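Long-range contacts in axin interactor, dorsalization associated protein (Danio rerio, PDB 2QZQ), which acts as a ventralizing factor in the embryo, inhibiting axin-mediated JNK activation by binding axin and disrupting its homodimerization, and is represented here by its C-terminal C2-type domain: residues D47-Q52 / V71-H76; G83-F88 / F129-L134; K103-M108 / E121-P126. One frame throughout, in Å; residues are numbered along the deposited sequence.

Interaction 1 of 3, residues D47-Q52 / V71-H76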
loop_
_atom_site.group_PDB
_atom_site.type_symbol
_atom_site.label_atom_id
_atom_site.label_comp_id
_atom_site.label_asym_id
_atom_site.label_seq_id
_atom_site.Cartn_x
_atom_site.Cartn_y
_atom_site.Cartn_z
ATOM N N ASP A 47 7.198 -0.053 12.643
ATOM C CA ASP A 47 7.857 -0.607 11.460
ATOM C C ASP A 47 8.705 -1.848 11.709
ATOM O O ASP A 47 9.612 -1.842 12.545
ATOM C CB ASP A 47 8.710 0.445 10.777
ATOM C CG ASP A 47 7.883 1.409 9.967
ATOM O OD1 ASP A 47 7.124 0.971 9.073
ATOM O OD2 ASP A 47 7.984 2.605 10.255
ATOM N N LEU A 48 8.375 -2.911 10.982
ATOM C CA LEU A 48 9.087 -4.178 11.050
ATOM C C LEU A 48 10.113 -4.244 9.921
ATOM O O LEU A 48 11.036 -5.058 9.956
ATOM C CB LEU A 48 8.096 -5.338 10.918
ATOM C CG LEU A 48 7.199 -5.668 12.117
ATOM C CD1 LEU A 48 6.001 -6.460 11.619
ATOM C CD2 LEU A 48 7.967 -6.466 13.174
ATOM N N ASN A 49 9.919 -3.378 8.925
ATOM C CA ASN A 49 10.677 -3.342 7.681
ATOM C C ASN A 49 10.971 -1.880 7.318
ATOM O O ASN A 49 10.301 -0.963 7.842
ATOM C CB ASN A 49 9.846 -3.891 6.510
ATOM C CG ASN A 49 9.625 -5.392 6.557
ATOM O OD1 ASN A 49 10.085 -6.101 7.466
ATOM N ND2 ASN A 49 8.913 -5.888 5.558
ATOM N N PRO A 50 11.943 -1.656 6.399
ATOM C CA PRO A 50 12.112 -0.319 5.809
ATOM C C PRO A 50 10.888 0.066 4.989
ATOM O O PRO A 50 10.320 -0.774 4.278
ATOM C CB PRO A 50 13.332 -0.468 4.894
ATOM C CG PRO A 50 13.505 -1.937 4.699
ATOM C CD PRO A 50 12.964 -2.605 5.919
ATOM N N VAL A 51 10.513 1.333 5.110
ATOM C CA VAL A 51 9.373 1.919 4.425
ATOM C C VAL A 51 9.802 2.102 2.981
ATOM O O VAL A 51 10.972 2.412 2.733
ATOM C CB VAL A 51 8.981 3.252 5.123
ATOM C CG1 VAL A 51 7.788 3.882 4.476
ATOM C CG2 VAL A 51 8.661 2.984 6.604
ATOM N N GLN A 52 8.895 1.873 2.034
ATOM C CA GLN A 52 9.185 2.023 0.617
ATOM C C GLN A 52 8.168 2.918 -0.103
ATOM O O GLN A 52 6.958 2.716 0.035
ATOM C CB GLN A 52 9.182 0.673 -0.081
ATOM C CG GLN A 52 10.184 -0.370 0.444
ATOM C CD GLN A 52 9.996 -1.681 -0.258
ATOM O OE1 GLN A 52 10.441 -1.850 -1.392
ATOM N NE2 GLN A 52 9.296 -2.618 0.390
ATOM N N VAL A 71 5.928 -4.046 -5.643
ATOM C CA VAL A 71 6.590 -3.732 -4.394
ATOM C C VAL A 71 7.012 -5.049 -3.728
ATOM O O VAL A 71 6.183 -5.931 -3.513
ATOM C CB VAL A 71 5.682 -2.879 -3.451
ATOM C CG1 VAL A 71 6.379 -2.581 -2.138
ATOM C CG2 VAL A 71 5.273 -1.568 -4.161
ATOM N N GLU A 72 8.297 -5.143 -3.383
ATOM C CA GLU A 72 8.865 -6.329 -2.746
ATOM C C GLU A 72 8.846 -6.193 -1.240
ATOM O O GLU A 72 9.496 -5.309 -0.668
ATOM C CB GLU A 72 10.305 -6.598 -3.265
ATOM C CG GLU A 72 10.423 -6.595 -4.813
ATOM C CD GLU A 72 9.734 -7.780 -5.504
ATOM O OE1 GLU A 72 9.371 -8.784 -4.837
ATOM O OE2 GLU A 72 9.563 -7.713 -6.735
ATOM N N ILE A 73 8.087 -7.071 -0.587
ATOM C CA ILE A 73 7.978 -7.045 0.875
ATOM C C ILE A 73 9.277 -7.568 1.498
ATOM O O ILE A 73 9.715 -8.686 1.200
ATOM C CB ILE A 73 6.716 -7.823 1.347
ATOM C CG1 ILE A 73 5.467 -7.118 0.816
ATOM C CG2 ILE A 73 6.636 -7.908 2.880
ATOM C CD1 ILE A 73 5.365 -5.648 1.248
ATOM N N GLN A 74 9.877 -6.742 2.353
ATOM C CA GLN A 74 11.254 -6.908 2.802
ATOM C C GLN A 74 11.402 -7.815 4.017
ATOM O O GLN A 74 12.173 -7.542 4.932
ATOM C CB GLN A 74 11.876 -5.534 3.066
ATOM C CG GLN A 74 11.981 -4.697 1.797
ATOM C CD GLN A 74 12.971 -5.285 0.806
ATOM O OE1 GLN A 74 14.148 -5.467 1.137
ATOM N NE2 GLN A 74 12.515 -5.571 -0.402
ATOM N N ARG A 75 10.650 -8.906 4.019
ATOM C CA ARG A 75 10.889 -9.980 4.976
ATOM C C ARG A 75 10.205 -11.241 4.481
ATOM O O ARG A 75 9.073 -11.197 3.991
ATOM C CB ARG A 75 10.409 -9.624 6.393
ATOM C CG ARG A 75 11.106 -10.452 7.477
ATOM C CD ARG A 75 10.446 -10.318 8.867
ATOM N NE ARG A 75 10.830 -9.072 9.532
ATOM C CZ ARG A 75 10.634 -8.800 10.822
ATOM N NH1 ARG A 75 10.061 -9.690 11.623
ATOM N NH2 ARG A 75 11.019 -7.628 11.316
ATOM N N HIS A 76 10.898 -12.366 4.613
ATOM C CA HIS A 76 10.265 -13.672 4.360
ATOM C C HIS A 76 9.023 -13.823 5.230
ATOM O O HIS A 76 9.044 -13.536 6.426
ATOM C CB HIS A 76 11.280 -14.823 4.556
ATOM C CG HIS A 76 12.434 -14.754 3.602
ATOM N ND1 HIS A 76 13.563 -14.005 3.857
ATOM C CD2 HIS A 76 12.613 -15.299 2.377
ATOM C CE1 HIS A 76 14.397 -14.107 2.836
ATOM N NE2 HIS A 76 13.842 -14.883 1.921
HETATM O O HOH W 1 10.100 -3.098 -3.788
#
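R75 turns the edge of its guanidinium to L48, while Q52 and Q74 each present an amide edge to E72. The carbonyl of L48 lies at the guanidinium edge, though tilted somewhat out of its plane, and accepts an N-H, with 2.9 Å between L48 O and R75 NH2; the bond is bent, at 138° on the hydrogen. CB and CD2 of L48 press against the same end of the group, CD2 lying 3.8 Å from R75 NH2, and the two side chains cross at about a right angle. R75 gets there by an extended start, CG anti to the backbone N, and a bend at chi3 (-79°) that turns NE back toward the loop. NH1 has a second partner in the carbonyl of K79.

The other end shows how one backbone oxygen can gather two amides. Q52 NE2 approaches E72 O at 2.9 Å and Q74 NE2 approaches E72 O at 3.0 Å, from opposite faces of the carbonyl plane; E72 O is in the plane of each amide, and those planes stand 76° apart. Q52 OE1 takes a proton from a water, which in turn accepts E72 N, and Q52 OE1 also accepts L4 N, so both ends of this amide are gripped. Q74 NE2 reaches P5 O as well. Apolar padding comes from V71 CG1, 3.9 Å from Q52 NE2, and from Q74 CB, 4.2 Å from P50 CD. Between the two polar clusters the N49 side chain packs on the Q74 backbone.

The contact thus ties the loop between strands 34-41 and 52-53, part of a region that by similarity binds axin, to the end of strand 64-72, whose V71 touches V38 of strand 34-41 and I20 of strand 15-24.

Interaction 2 of 3, residues G83-F88 / F129-L134; sequences GAAIFF and FKRKKL
F87 and F129 have the nearest CA atoms across the contact, and even these are 7.7 Å apart. Segment 83-88 enters the sheet as a strand from A85 onward, while 129-134 is an irregular loop, turned at R131 by a left-handed backbone conformation. Side chains must therefore span the space between them.

F129 meets F87 in a T-shaped pair: its edge carries CD1 3.6 Å above the F87 ring, over the ring centre, with the planes at 72°. The F129 ring also makes a cation-pi contact with K41, and the backbone F129 O lies 3.4 Å from F87 CZ.

In this C2-type beta sandwich the pair fastens the loop between strands 116-124 and 144-151 onto strand 85-94. D128 secures the turn itself, its carboxylate accepting the backbone N-H groups of K130, K132 and K133.

R131 does the rest. A chi2 of -90° bends the chain and lays CD 3.5 Å from F87 CZ; beyond it the flat guanidinium receives the methyl of A85 over the centre of one face, A85 CB being 3.4 Å from R131 CZ. In its plane, NH1 donates back to the loop, with R131 NH1 3.0 Å from F129 O. A further bond of NH1 goes to the carbonyl of D42, and NE pairs with E109 in a salt bridge. NH2 points to the carbonyl of G83, but the modelled separation is too short to be taken literally. An alanine in place of R131 would probably leave the E109 carboxylate and F129 O without this partner and open a gap over the A85 methyl. NH1 also sits in plane at the edge of the F87 ring, 4.0 Å from F87 CE2.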
loop_
_atom_site.group_PDB
_atom_site.type_symbol
_atom_site.label_atom_id
_atom_site.label_comp_id
_atom_site.label_asym_id
_atom_site.label_seq_id
_atom_site.Cartn_x
_atom_site.Cartn_y
_atom_site.Cartn_z
ATOM N N GLY A 83 0.513 -10.561 14.312
ATOM C CA GLY A 83 -0.304 -9.344 14.207
ATOM C C GLY A 83 0.221 -8.275 13.249
ATOM O O GLY A 83 -0.213 -7.123 13.316
ATOM N N ALA A 84 1.152 -8.629 12.365
ATOM C CA ALA A 84 1.663 -7.641 11.405
ATOM C C ALA A 84 0.608 -7.271 10.363
ATOM O O ALA A 84 -0.339 -8.031 10.094
ATOM C CB ALA A 84 2.917 -8.136 10.736
ATOM N N ALA A 85 0.745 -6.072 9.808
ATOM C CA ALA A 85 -0.095 -5.661 8.688
ATOM C C ALA A 85 0.753 -4.862 7.704
ATOM O O ALA A 85 1.713 -4.183 8.094
ATOM C CB ALA A 85 -1.250 -4.822 9.167
ATOM N N ILE A 86 0.396 -4.965 6.437
ATOM C CA ILE A 86 1.014 -4.172 5.381
ATOM C C ILE A 86 0.092 -2.962 5.101
ATOM O O ILE A 86 -1.102 -3.135 4.796
ATOM C CB ILE A 86 1.200 -5.008 4.089
ATOM C CG1 ILE A 86 1.877 -6.368 4.396
ATOM C CG2 ILE A 86 2.047 -4.250 3.035
ATOM C CD1 ILE A 86 1.980 -7.261 3.173
ATOM N N PHE A 87 0.665 -1.764 5.176
ATOM C CA PHE A 87 -0.054 -0.509 4.922
ATOM C C PHE A 87 0.307 0.081 3.575
ATOM O O PHE A 87 1.434 -0.058 3.121
ATOM C CB PHE A 87 0.318 0.508 6.001
ATOM C CG PHE A 87 -0.440 0.326 7.263
ATOM C CD1 PHE A 87 -1.578 1.078 7.503
ATOM C CD2 PHE A 87 -0.030 -0.611 8.207
ATOM C CE1 PHE A 87 -2.329 0.880 8.714
ATOM C CE2 PHE A 87 -0.757 -0.811 9.388
ATOM C CZ PHE A 87 -1.907 -0.060 9.631
ATOM N N PHE A 88 -0.671 0.737 2.943
ATOM C CA PHE A 88 -0.511 1.416 1.680
ATOM C C PHE A 88 -1.106 2.784 1.939
ATOM O O PHE A 88 -2.301 2.875 2.219
ATOM C CB PHE A 88 -1.309 0.717 0.566
ATOM C CG PHE A 88 -1.020 -0.749 0.475
ATOM C CD1 PHE A 88 -0.053 -1.227 -0.389
ATOM C CD2 PHE A 88 -1.671 -1.643 1.328
ATOM C CE1 PHE A 88 0.246 -2.609 -0.436
ATOM C CE2 PHE A 88 -1.385 -2.995 1.276
ATOM C CZ PHE A 88 -0.413 -3.473 0.413
ATOM N N PHE A 129 -1.823 3.361 12.238
ATOM C CA PHE A 129 -0.967 2.208 12.073
ATOM C C PHE A 129 -1.256 1.060 13.031
ATOM O O PHE A 129 -0.750 -0.037 12.847
ATOM C CB PHE A 129 0.508 2.615 12.140
ATOM C CG PHE A 129 0.977 3.409 10.939
ATOM C CD1 PHE A 129 0.927 2.864 9.662
ATOM C CD2 PHE A 129 1.475 4.703 11.097
ATOM C CE1 PHE A 129 1.396 3.587 8.563
ATOM C CE2 PHE A 129 1.941 5.427 10.007
ATOM C CZ PHE A 129 1.890 4.864 8.738
ATOM N N LYS A 130 -2.120 1.302 14.013
ATOM C CA LYS A 130 -2.656 0.214 14.838
ATOM C C LYS A 130 -4.016 -0.283 14.317
ATOM O O LYS A 130 -4.534 -1.288 14.818
ATOM C CB LYS A 130 -2.764 0.663 16.296
ATOM C CG LYS A 130 -1.404 0.924 16.961
ATOM C CD LYS A 130 -1.621 1.531 18.310
ATOM C CE LYS A 130 -0.299 1.929 18.938
ATOM N NZ LYS A 130 -0.551 2.618 20.221
ATOM N N ARG A 131 -4.545 0.392 13.279
ATOM C CA ARG A 131 -5.869 0.105 12.667
ATOM C C ARG A 131 -7.015 -0.170 13.670
ATOM O O ARG A 131 -7.850 -1.049 13.490
ATOM C CB ARG A 131 -5.797 -0.942 11.526
ATOM C CG ARG A 131 -5.192 -2.294 11.840
ATOM C CD ARG A 131 -3.680 -2.365 11.604
ATOM N NE ARG A 131 -3.163 -3.708 11.920
ATOM C CZ ARG A 131 -1.947 -3.968 12.422
ATOM N NH1 ARG A 131 -1.058 -2.994 12.701
ATOM N NH2 ARG A 131 -1.609 -5.221 12.620
ATOM N N LYS A 132 -7.024 0.627 14.727
ATOM C CA LYS A 132 -8.003 0.517 15.812
ATOM C C LYS A 132 -9.256 1.347 15.543
ATOM O O LYS A 132 -10.356 0.954 15.925
ATOM C CB LYS A 132 -7.359 1.020 17.109
ATOM C CG LYS A 132 -6.198 0.186 17.647
ATOM C CD LYS A 132 -6.506 -1.280 17.577
ATOM C CE LYS A 132 -5.931 -2.038 18.763
ATOM N NZ LYS A 132 -6.763 -3.265 18.922
ATOM N N LYS A 133 -9.077 2.511 14.931
ATOM C CA LYS A 133 -10.188 3.406 14.631
ATOM C C LYS A 133 -10.128 3.820 13.172
ATOM O O LYS A 133 -9.168 4.447 12.760
ATOM C CB LYS A 133 -10.179 4.645 15.531
ATOM C CG LYS A 133 -10.778 4.427 16.916
ATOM C CD LYS A 133 -10.494 5.612 17.868
ATOM C CE LYS A 133 -11.284 6.847 17.505
ATOM N NZ LYS A 133 -11.162 7.794 18.676
ATOM N N LEU A 134 -11.161 3.457 12.414
ATOM C CA LEU A 134 -11.191 3.611 10.944
ATOM C C LEU A 134 -12.396 4.417 10.448
ATOM O O LEU A 134 -13.537 4.162 10.843
ATOM C CB LEU A 134 -11.159 2.222 10.277
ATOM C CG LEU A 134 -10.020 1.281 10.725
ATOM C CD1 LEU A 134 -10.165 -0.125 10.175
ATOM C CD2 LEU A 134 -8.624 1.876 10.327
#

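Interaction 3 of 3, residues K103-M108 / E121-P126; sequences KCFAFM and ELYKKP
Y123 sets its CB as a knob over one face of the F105 ring, off toward the rim and 3.9 Å from the ring centroid, in a CH-pi contact. The ring edge abuts the carbonyl of K124, with F105 CE1 3.4 Å from K124 O. Y123 CE2 leans on F107 CE1, the tyrosine thus lying beside two phenylalanines of strand 99-109. From the opposite side of the sheet L122 contributes a second bump: its CD2 settles between C104 SG and A106 CB, 4.0 Å from each. At the end away from the hairpin turn, K125 folds its CB and CG over the K103 carbonyl, CG at 3.3 Å from K103 O, and sends NZ to T102 O.

Beneath these shapes runs an antiparallel ladder. F105 and Y123 form a hydrogen-bonded pair, 2.9 Å from F105 N to Y123 O and 2.8 Å from Y123 N to F105 O, and K125 N reaches K103 O.

Past F105 a water accepts F107 N and lies 2.9 Å from E121 O, to which it can donate, while Y123 OH donates to E121 OE2. The chemistry implies direct backbone bonds from K103 to F105, and a water bridge in place of the next at F107 and E121.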
loop_
_atom_site.group_PDB
_atom_site.type_symbol
_atom_site.label_atom_id
_atom_site.label_comp_id
_atom_site.label_asym_id
_atom_site.label_seq_id
_atom_site.Cartn_x
_atom_site.Cartn_y
_atom_site.Cartn_z
ATOM N N LYS A 103 -3.563 11.253 2.009
ATOM C CA LYS A 103 -4.991 11.412 1.792
ATOM C C LYS A 103 -5.750 10.291 2.475
ATOM O O LYS A 103 -6.796 10.492 3.100
ATOM C CB LYS A 103 -5.252 11.310 0.293
ATOM C CG LYS A 103 -6.708 11.523 -0.137
ATOM C CD LYS A 103 -6.721 11.580 -1.675
ATOM C CE LYS A 103 -8.079 11.879 -2.207
ATOM N NZ LYS A 103 -8.365 13.325 -1.957
ATOM N N CYS A 104 -5.228 9.082 2.332
ATOM C CA CYS A 104 -5.972 7.904 2.783
ATOM C C CYS A 104 -5.021 6.731 2.831
ATOM O O CYS A 104 -3.883 6.820 2.365
ATOM C CB CYS A 104 -7.144 7.634 1.824
ATOM S SG CYS A 104 -6.627 7.413 0.069
ATOM N N PHE A 105 -5.480 5.635 3.429
ATOM C CA PHE A 105 -4.666 4.441 3.536
ATOM C C PHE A 105 -5.503 3.156 3.435
ATOM O O PHE A 105 -6.735 3.144 3.617
ATOM C CB PHE A 105 -3.860 4.448 4.836
ATOM C CG PHE A 105 -4.719 4.297 6.090
ATOM C CD1 PHE A 105 -5.396 5.386 6.624
ATOM C CD2 PHE A 105 -4.852 3.058 6.709
ATOM C CE1 PHE A 105 -6.169 5.254 7.777
ATOM C CE2 PHE A 105 -5.629 2.899 7.877
ATOM C CZ PHE A 105 -6.294 3.989 8.406
ATOM N N ALA A 106 -4.805 2.077 3.128
ATOM C CA ALA A 106 -5.394 0.740 3.087
ATOM C C ALA A 106 -4.416 -0.111 3.852
ATOM O O ALA A 106 -3.228 0.209 3.935
ATOM C CB ALA A 106 -5.502 0.240 1.635
ATOM N N PHE A 107 -4.891 -1.226 4.393
ATOM C CA PHE A 107 -3.963 -2.150 4.990
ATOM C C PHE A 107 -4.444 -3.557 4.752
ATOM O O PHE A 107 -5.611 -3.776 4.405
ATOM C CB PHE A 107 -3.810 -1.877 6.492
ATOM C CG PHE A 107 -5.085 -2.053 7.274
ATOM C CD1 PHE A 107 -6.032 -1.046 7.328
ATOM C CD2 PHE A 107 -5.338 -3.253 7.949
ATOM C CE1 PHE A 107 -7.204 -1.195 8.089
ATOM C CE2 PHE A 107 -6.503 -3.427 8.663
ATOM C CZ PHE A 107 -7.433 -2.416 8.755
HETATM N N MSE A 108 -3.534 -4.505 4.933
HETATM C CA MSE A 108 -3.909 -5.908 4.921
HETATM C C MSE A 108 -3.215 -6.672 6.029
HETATM O O MSE A 108 -2.009 -6.521 6.227
HETATM C CB MSE A 108 -3.702 -6.561 3.548
HETATM C CG MSE A 108 -2.356 -6.373 2.882
HETATM SE SE MSE A 108 -2.389 -7.338 1.113
HETATM C CE MSE A 108 -1.835 -8.851 1.668
ATOM N N GLU A 121 -10.397 -1.548 0.541
ATOM C CA GLU A 121 -11.029 -0.241 0.777
ATOM C C GLU A 121 -10.074 0.788 1.399
ATOM O O GLU A 121 -9.082 0.435 2.081
ATOM C CB GLU A 121 -12.285 -0.413 1.665
ATOM C CG GLU A 121 -11.989 -0.651 3.169
ATOM C CD GLU A 121 -11.709 -2.117 3.527
ATOM O OE1 GLU A 121 -11.402 -2.929 2.632
ATOM O OE2 GLU A 121 -11.757 -2.444 4.732
ATOM N N LEU A 122 -10.394 2.063 1.188
ATOM C CA LEU A 122 -9.564 3.153 1.698
ATOM C C LEU A 122 -10.200 3.814 2.918
ATOM O O LEU A 122 -11.413 4.044 2.947
ATOM C CB LEU A 122 -9.311 4.219 0.620
ATOM C CG LEU A 122 -8.493 3.428 -0.436
ATOM C CD1 LEU A 122 -8.870 3.683 -1.847
ATOM C CD2 LEU A 122 -7.013 3.427 -0.159
ATOM N N TYR A 123 -9.342 4.167 3.862
ATOM C CA TYR A 123 -9.741 4.868 5.065
ATOM C C TYR A 123 -9.111 6.241 5.075
ATOM O O TYR A 123 -8.019 6.411 4.564
ATOM C CB TYR A 123 -9.311 4.058 6.292
ATOM C CG TYR A 123 -10.109 2.773 6.373
ATOM C CD1 TYR A 123 -11.463 2.806 6.716
ATOM C CD2 TYR A 123 -9.541 1.546 6.034
ATOM C CE1 TYR A 123 -12.236 1.661 6.753
ATOM C CE2 TYR A 123 -10.307 0.378 6.061
ATOM C CZ TYR A 123 -11.658 0.453 6.412
ATOM O OH TYR A 123 -12.412 -0.699 6.475
ATOM N N LYS A 124 -9.813 7.212 5.650
ATOM C CA LYS A 124 -9.370 8.607 5.664
ATOM C C LYS A 124 -8.128 8.777 6.540
ATOM O O LYS A 124 -7.978 8.091 7.578
ATOM C CB LYS A 124 -10.482 9.500 6.215
ATOM C CG LYS A 124 -11.761 9.523 5.440
ATOM C CD LYS A 124 -12.776 10.424 6.108
ATOM C CE LYS A 124 -13.985 10.700 5.181
ATOM N NZ LYS A 124 -15.165 11.284 5.929
ATOM N N LYS A 125 -7.235 9.671 6.119
ATOM C CA LYS A 125 -6.156 10.174 6.959
ATOM C C LYS A 125 -6.750 10.728 8.270
ATOM O O LYS A 125 -7.937 11.089 8.292
ATOM C CB LYS A 125 -5.378 11.296 6.234
ATOM C CG LYS A 125 -6.230 12.458 5.725
ATOM C CD LYS A 125 -6.140 13.716 6.604
ATOM C CE LYS A 125 -4.722 14.259 6.680
ATOM N NZ LYS A 125 -4.200 14.590 5.320
ATOM N N PRO A 126 -5.949 10.767 9.361
ATOM C CA PRO A 126 -4.550 10.309 9.462
ATOM C C PRO A 126 -4.460 8.788 9.556
ATOM O O PRO A 126 -5.372 8.128 10.062
ATOM C CB PRO A 126 -4.046 10.948 10.771
ATOM C CG PRO A 126 -5.259 11.147 11.594
ATOM C CD PRO A 126 -6.453 11.283 10.653
HETATM O O HOH W 2 -7.864 -1.147 4.187
HETATM O O HOH W 3 -8.826 -3.374 5.475
#

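Interactions 2 and 3 are neighbours: strands 85-94 and 99-109 pair directly, with F88 O 2.8 Å from A106 N, and R131 touches F107. Interaction 1 lies apart, its centre about 18 Å from that of interaction 3 across the chain's middle, but it meets interaction 2 through L48 on A84 and I73 on I86. All are partly buried: interaction 3 sets buried C104, F105, A106 and L122 beside exposed K124, K125 and P126, whereas interaction 2 touches through no exposed residue. Interaction 3 is sheet pairing within a hairpin, built on regular backbone bonds; interactions 1 and 2 bind loops to strand ends, and there side-chain amides and arginines supply the bonds. Aromatic packing marks only 2 and 3.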